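Local coordinates for putative phosphomethylpyrimidine kinase (Bacteroides thetaiotaomicron, PDB 3MBH), which probably phosphorylates pyridoxal and related B6 vitamers with ATP, as a pyridoxal kinase of the ribokinase-like superfamily, at the interface of chains A and B and the interface of chains A and C. Coordinates in Å, arbitrary orientation; residue numbers count along the deposited sequence, not the author numbering. Chains: chain A/B/C, Putative phosphomethylpyrimidine kinase.

Contact 1: the interface of chains A and B. Residues chain A 209, 242-243, 285, 287-288; chain B 254, 257.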
ATOM      1  N   TRP A 209       2.590 -31.723   6.566  1.00 15.44           N
ATOM      2  CA  TRP A 209       1.598 -30.721   6.252  1.00 15.87           C
ATOM      3  C   TRP A 209       0.857 -31.068   5.001  1.00 16.27           C
ATOM      4  O   TRP A 209       1.424 -31.637   4.098  1.00 15.84           O
ATOM      5  CB  TRP A 209       2.277 -29.369   6.015  1.00 15.99           C
ATOM      6  CG  TRP A 209       3.063 -28.932   7.166  1.00 16.64           C
ATOM      7  CD1 TRP A 209       4.395 -29.117   7.360  1.00 17.08           C
ATOM      8  CD2 TRP A 209       2.565 -28.296   8.348  1.00 15.45           C
ATOM      9  NE1 TRP A 209       4.761 -28.632   8.598  1.00 17.42           N
ATOM     10  CE2 TRP A 209       3.655 -28.084   9.200  1.00 18.13           C
ATOM     11  CE3 TRP A 209       1.307 -27.857   8.750  1.00 18.08           C
ATOM     12  CZ2 TRP A 209       3.521 -27.477  10.454  1.00 16.08           C
ATOM     13  CZ3 TRP A 209       1.183 -27.254   9.988  1.00 17.69           C
ATOM     14  CH2 TRP A 209       2.289 -27.090  10.832  1.00 15.66           C
ATOM     15  N   PRO A 242       4.782 -24.140   6.828  1.00 15.37           N
ATOM     16  CA  PRO A 242       3.364 -24.085   6.473  1.00 15.72           C
ATOM     17  C   PRO A 242       2.972 -22.700   5.942  1.00 16.97           C
ATOM     18  O   PRO A 242       2.138 -22.603   5.040  1.00 17.34           O
ATOM     19  CB  PRO A 242       2.641 -24.458   7.793  1.00 15.40           C
ATOM     20  CG  PRO A 242       3.649 -24.247   8.860  1.00 14.93           C
ATOM     21  CD  PRO A 242       4.990 -24.464   8.249  1.00 14.31           C
HETATM   22  N   MSE A 243       3.611 -21.634   6.458  1.00 17.13           N
HETATM   23  CA  MSE A 243       3.338 -20.299   5.942  1.00 16.80           C
HETATM   24  C   MSE A 243       3.797 -20.175   4.476  1.00 16.01           C
HETATM   25  O   MSE A 243       3.073 -19.594   3.670  1.00 14.64           O
HETATM   26  CB  MSE A 243       3.967 -19.210   6.816  1.00 17.78           C
HETATM   27  CG  MSE A 243       3.925 -17.833   6.181  1.00 20.53           C
HETATM   28 SE   MSE A 243       2.111 -17.129   6.300  0.75 25.69          SE
HETATM   29  CE  MSE A 243       2.096 -16.728   8.242  1.00 22.03           C
HETATM   30  N   MSE A 285      -4.226 -18.748   6.901  0.70 28.26           N
HETATM   31  CA  MSE A 285      -3.681 -20.054   6.721  0.70 28.17           C
HETATM   32  C   MSE A 285      -4.704 -21.115   6.345  0.70 27.13           C
HETATM   33  O   MSE A 285      -5.780 -21.198   6.917  0.70 26.78           O
HETATM   34  CB  MSE A 285      -2.882 -20.451   7.945  0.70 28.75           C
HETATM   35  CG  MSE A 285      -1.524 -19.728   7.962  0.70 31.48           C
HETATM   36 SE   MSE A 285      -0.352 -20.477   9.302  0.50 35.84          SE
HETATM   37  CE  MSE A 285       0.787 -21.380   8.103  0.70 30.03           C
ATOM     38  N   SER A 287      -3.054 -24.398   5.307  1.00 23.13           N
ATOM     39  CA  SER A 287      -2.279 -25.611   5.580  1.00 22.73           C
ATOM     40  C   SER A 287      -2.603 -26.263   6.943  1.00 22.33           C
ATOM     41  O   SER A 287      -2.948 -25.596   7.940  1.00 22.07           O
ATOM     42  CB  SER A 287      -0.771 -25.294   5.451  1.00 23.57           C
ATOM     43  OG  SER A 287      -0.456 -24.162   6.218  1.00 24.83           O
ATOM     44  N   TYR A 288      -2.566 -27.582   6.978  1.00 21.47           N
ATOM     45  CA  TYR A 288      -2.782 -28.258   8.218  1.00 21.87           C
ATOM     46  C   TYR A 288      -1.910 -29.429   8.425  1.00 20.77           C
ATOM     47  O   TYR A 288      -1.411 -30.073   7.473  1.00 18.04           O
ATOM     48  CB  TYR A 288      -4.254 -28.615   8.414  1.00 22.85           C
ATOM     49  CG  TYR A 288      -4.818 -29.532   7.398  1.00 24.95           C
ATOM     50  CD1 TYR A 288      -5.270 -29.040   6.188  1.00 31.48           C
ATOM     51  CD2 TYR A 288      -4.950 -30.879   7.667  1.00 31.88           C
ATOM     52  CE1 TYR A 288      -5.805 -29.885   5.212  1.00 34.65           C
ATOM     53  CE2 TYR A 288      -5.510 -31.762   6.716  1.00 34.88           C
ATOM     54  CZ  TYR A 288      -5.941 -31.244   5.492  1.00 37.35           C
ATOM     55  OH  TYR A 288      -6.490 -32.083   4.543  1.00 41.25           O
TER
ATOM     56  N   GLN B 254      -0.770 -18.801  13.889  1.00 16.87           N
ATOM     57  CA  GLN B 254       0.312 -18.363  13.025  1.00 17.96           C
ATOM     58  C   GLN B 254       1.572 -18.072  13.821  1.00 17.37           C
ATOM     59  O   GLN B 254       2.659 -18.423  13.391  1.00 16.73           O
ATOM     60  CB  GLN B 254      -0.084 -17.119  12.273  1.00 18.72           C
ATOM     61  CG  GLN B 254      -1.222 -17.377  11.296  1.00 22.47           C
ATOM     62  CD  GLN B 254      -1.367 -16.291  10.257  1.00 27.97           C
ATOM     63  OE1 GLN B 254      -0.828 -15.212  10.407  1.00 31.51           O
ATOM     64  NE2 GLN B 254      -2.041 -16.608   9.156  1.00 28.70           N
ATOM     65  N   ARG B 257       3.075 -21.441  14.753  1.00 15.83           N
ATOM     66  CA  ARG B 257       3.681 -22.067  13.569  1.00 15.64           C
ATOM     67  C   ARG B 257       4.938 -21.374  13.121  1.00 15.13           C
ATOM     68  O   ARG B 257       5.832 -21.991  12.582  1.00 13.79           O
ATOM     69  CB  ARG B 257       2.690 -22.089  12.425  1.00 15.57           C
ATOM     70  CG  ARG B 257       1.645 -23.216  12.606  1.00 17.46           C
ATOM     71  CD  ARG B 257       0.577 -23.218  11.509  1.00 16.98           C
ATOM     72  NE  ARG B 257      -0.297 -24.369  11.718  1.00 20.27           N
ATOM     73  CZ  ARG B 257      -1.248 -24.751  10.878  1.00 19.05           C
ATOM     74  NH1 ARG B 257      -1.458 -24.066   9.777  1.00 17.94           N
ATOM     75  NH2 ARG B 257      -1.964 -25.842  11.130  1.00 24.10           N
TER
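B:Arg257, the last residue of helix 241-257 in its chain, reaches across to A:Trp209, A:Met285 and A:Ser287 of a neighbouring copy of this ribokinase-like kinase. The interface departs from exact two-fold symmetry and may be a crystal contact rather than a biological one. NH1 of the B:Arg257 guanidinium donates to the backbone carbonyl O of A:Ser287 at 2.8 Å, with 152° at the hydrogen. It arrives from above the carbonyl plane, and the oxygen lies slightly tilted from the guanidinium plane; NH2 adds a weak bond to the same oxygen. The indole of A:Trp209 stands nearly upright on the guanidinium, the planes 80° apart, its rim atom CZ3 lying 3.6 Å from CZ of B:Arg257. This suits a broad aromatic, which can offer a carbon edge to a flat cation while a main-chain oxygen takes its N-H. Further back, the methylene CD of B:Arg257 passes the selenium SE of A:Met285 at 3.6 Å, the two side chains sliding past each other in opposite directions. Extended from CG to NE (chi2 177°), B:Arg257 has the length to carry its charged end beyond the selenomethionine to the carbonyl. One turn earlier, B:Gln254 lays its amide obliquely across A:Met285, NE2 lying 3.4 Å from CG, while its CD meets the methyl CE of A:Met243 at 4.0 Å. The long, unbranched methionine side chain, present here as selenomethionine, fits such uneven surfaces well. In the second shell, A:Pro242 sets CB over one face of the A:Trp209 ring, toward its rim. Its carbonyl O accepts a bond from the A:Ser287 hydroxyl OG, tying the segment that presents the acceptor carbonyl to the start of helix 241-257.

Contact 2: the interface of chains A and C. Residues chain A 45, 56-58; chain C 60, 63, 67.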
ATOM      1  N   VAL A  45      18.846 -22.029 -23.612  1.00 13.41           N
ATOM      2  CA  VAL A  45      18.040 -20.971 -24.215  1.00 14.58           C
ATOM      3  C   VAL A  45      16.966 -21.550 -25.117  1.00 15.10           C
ATOM      4  O   VAL A  45      17.261 -22.349 -26.000  1.00 15.13           O
ATOM      5  CB  VAL A  45      18.908 -19.984 -24.967  1.00 15.39           C
ATOM      6  CG1 VAL A  45      18.035 -18.960 -25.770  1.00 11.27           C
ATOM      7  CG2 VAL A  45      19.721 -19.235 -23.925  1.00 15.11           C
ATOM      8  N   SER A  56      12.736 -23.766 -30.140  1.00 15.98           N
ATOM      9  CA  SER A  56      14.183 -23.700 -30.353  1.00 15.57           C
ATOM     10  C   SER A  56      14.846 -24.132 -29.066  1.00 15.39           C
ATOM     11  O   SER A  56      14.282 -23.963 -27.996  1.00 15.14           O
ATOM     12  CB  SER A  56      14.638 -22.285 -30.735  1.00 15.61           C
ATOM     13  OG  SER A  56      14.443 -21.364 -29.692  1.00 15.22           O
ATOM     14  N   PHE A  57      16.045 -24.679 -29.179  1.00 15.13           N
ATOM     15  CA  PHE A  57      16.741 -25.160 -28.015  1.00 16.06           C
ATOM     16  C   PHE A  57      18.262 -25.010 -28.193  1.00 16.25           C
ATOM     17  O   PHE A  57      18.826 -25.495 -29.151  1.00 15.62           O
ATOM     18  CB  PHE A  57      16.391 -26.630 -27.785  1.00 16.83           C
ATOM     19  CG  PHE A  57      16.991 -27.189 -26.555  1.00 17.98           C
ATOM     20  CD1 PHE A  57      16.407 -26.960 -25.335  1.00 19.13           C
ATOM     21  CD2 PHE A  57      18.199 -27.875 -26.597  1.00 21.02           C
ATOM     22  CE1 PHE A  57      16.959 -27.441 -24.164  1.00 20.42           C
ATOM     23  CE2 PHE A  57      18.772 -28.359 -25.425  1.00 18.62           C
ATOM     24  CZ  PHE A  57      18.146 -28.158 -24.214  1.00 21.39           C
ATOM     25  N   LEU A  58      18.909 -24.322 -27.259  1.00 16.22           N
ATOM     26  CA  LEU A  58      20.348 -24.249 -27.194  1.00 16.03           C
ATOM     27  C   LEU A  58      20.800 -24.674 -25.765  1.00 15.97           C
ATOM     28  O   LEU A  58      20.501 -23.999 -24.760  1.00 15.97           O
ATOM     29  CB  LEU A  58      20.838 -22.837 -27.493  1.00 15.74           C
ATOM     30  CG  LEU A  58      22.370 -22.661 -27.494  1.00 17.07           C
ATOM     31  CD1 LEU A  58      23.107 -23.415 -28.637  1.00 17.13           C
ATOM     32  CD2 LEU A  58      22.681 -21.184 -27.514  1.00 17.32           C
TER
ATOM     33  N   LEU C  60      25.152 -14.964 -28.906  1.00 15.75           N
ATOM     34  CA  LEU C  60      23.989 -15.765 -29.329  1.00 16.12           C
ATOM     35  C   LEU C  60      23.447 -15.399 -30.701  1.00 16.19           C
ATOM     36  O   LEU C  60      22.276 -15.694 -31.007  1.00 15.98           O
ATOM     37  CB  LEU C  60      22.874 -15.747 -28.283  1.00 16.73           C
ATOM     38  CG  LEU C  60      23.147 -16.430 -26.947  1.00 18.07           C
ATOM     39  CD1 LEU C  60      21.973 -16.137 -26.017  1.00 17.18           C
ATOM     40  CD2 LEU C  60      23.419 -17.933 -27.084  1.00 16.77           C
ATOM     41  N   GLU C  63      21.730 -18.205 -32.650  1.00 17.60           N
ATOM     42  CA  GLU C  63      20.491 -18.713 -32.083  1.00 17.37           C
ATOM     43  C   GLU C  63      19.317 -17.739 -32.292  1.00 16.75           C
ATOM     44  O   GLU C  63      18.193 -18.177 -32.370  1.00 16.42           O
ATOM     45  CB  GLU C  63      20.612 -19.024 -30.586  1.00 17.66           C
ATOM     46  CG  GLU C  63      19.439 -19.883 -30.065  1.00 16.83           C
ATOM     47  CD  GLU C  63      19.444 -21.298 -30.629  1.00 20.02           C
ATOM     48  OE1 GLU C  63      20.481 -21.721 -31.208  1.00 18.62           O
ATOM     49  OE2 GLU C  63      18.409 -21.989 -30.501  1.00 19.56           O
ATOM     50  N   ILE C  67      15.074 -18.570 -32.696  1.00 14.70           N
ATOM     51  CA  ILE C  67      14.046 -18.147 -31.753  1.00 15.16           C
ATOM     52  C   ILE C  67      12.979 -17.340 -32.493  1.00 15.68           C
ATOM     53  O   ILE C  67      11.784 -17.621 -32.375  1.00 17.69           O
ATOM     54  CB  ILE C  67      14.617 -17.294 -30.571  1.00 15.50           C
ATOM     55  CG1 ILE C  67      15.590 -18.142 -29.728  1.00 15.98           C
ATOM     56  CG2 ILE C  67      13.434 -16.627 -29.704  1.00 12.79           C
ATOM     57  CD1 ILE C  67      16.534 -17.265 -28.798  1.00 14.20           C
TER
HETATM   58  O   HOH W   1      17.584 -24.158 -31.703  1.00 12.94           O
HETATM   59  O   HOH W   2      16.705 -21.183 -28.553  1.00 16.19           O
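C:Glu63 extends its side chain past A:Leu58 toward the backbone of strand 57-59 in chain A, at a two-fold interface between copies of this ribokinase-like kinase. A twin of the patch recurs with the chains exchanged; pyridoxal kinases are commonly dimers, so this interface may be the biological one, although the structure alone does not show it. From CB the glutamate sends CG anti to its backbone N (chi1 -166°), and a bend at chi2 of 68° then lays the carboxylate along A:Leu58. CG of C:Glu63 approaches CB of A:Leu58 at 4.2 Å, and its carboxylate carbon CD comes to 3.8 Å from that atom. At the tip the oxygens part: OE1 lies beside CB and CD1 of A:Leu58, whereas OE2 turns to two waters. Water 1, 2.6 Å from OE2 of C:Glu63, also bonds N and O of A:Phe57, so a strand residue is read through its main chain. Water 2, 2.7 Å from OE2 of C:Glu63, joins the hydroxyl OG of A:Ser56 and the carbonyl O of A:Val45. A long acidic side chain suits this place because its CG and carboxylate carbon lie along the leucine while OE2 holds water. Shortening C:Glu63 to an alanine is likely to leave both waters without their carboxylate partner and to open a gap beside A:Leu58. To one side, CD2 of A:Leu58 and CD2 of C:Leu60 meet tightly at 3.4 Å, methyl against methyl, where branched aliphatic residues fill the seam. On the other, C:Ile67 of helix 64-74 crosses A:Val45 at about a right angle, its CD1 lying 3.8 Å from CG1. Its CG1 also packs against OG of A:Ser56, a residue small enough to admit both isoleucine and water.

About 41 Å separates the C-alpha centres of contact 1 and contact 2, and no residue is common to the two sets. Chain A therefore touches two neighbours at once through separate surfaces. Contact 1 draws on strand 207-213, helix 241-257 and the C-terminal segment; contact 2 uses strands 44-46 and 57-59 against the region around the start of helix 64-74. Helix 241-257 serves contact 1 from both chains, its beginning in A and its end in B. Repeated in the six-copy assembly, a two-fold contact 2 could pair subunits while contact 1 joins pairs, although the biological oligomer is not established by the structure alone.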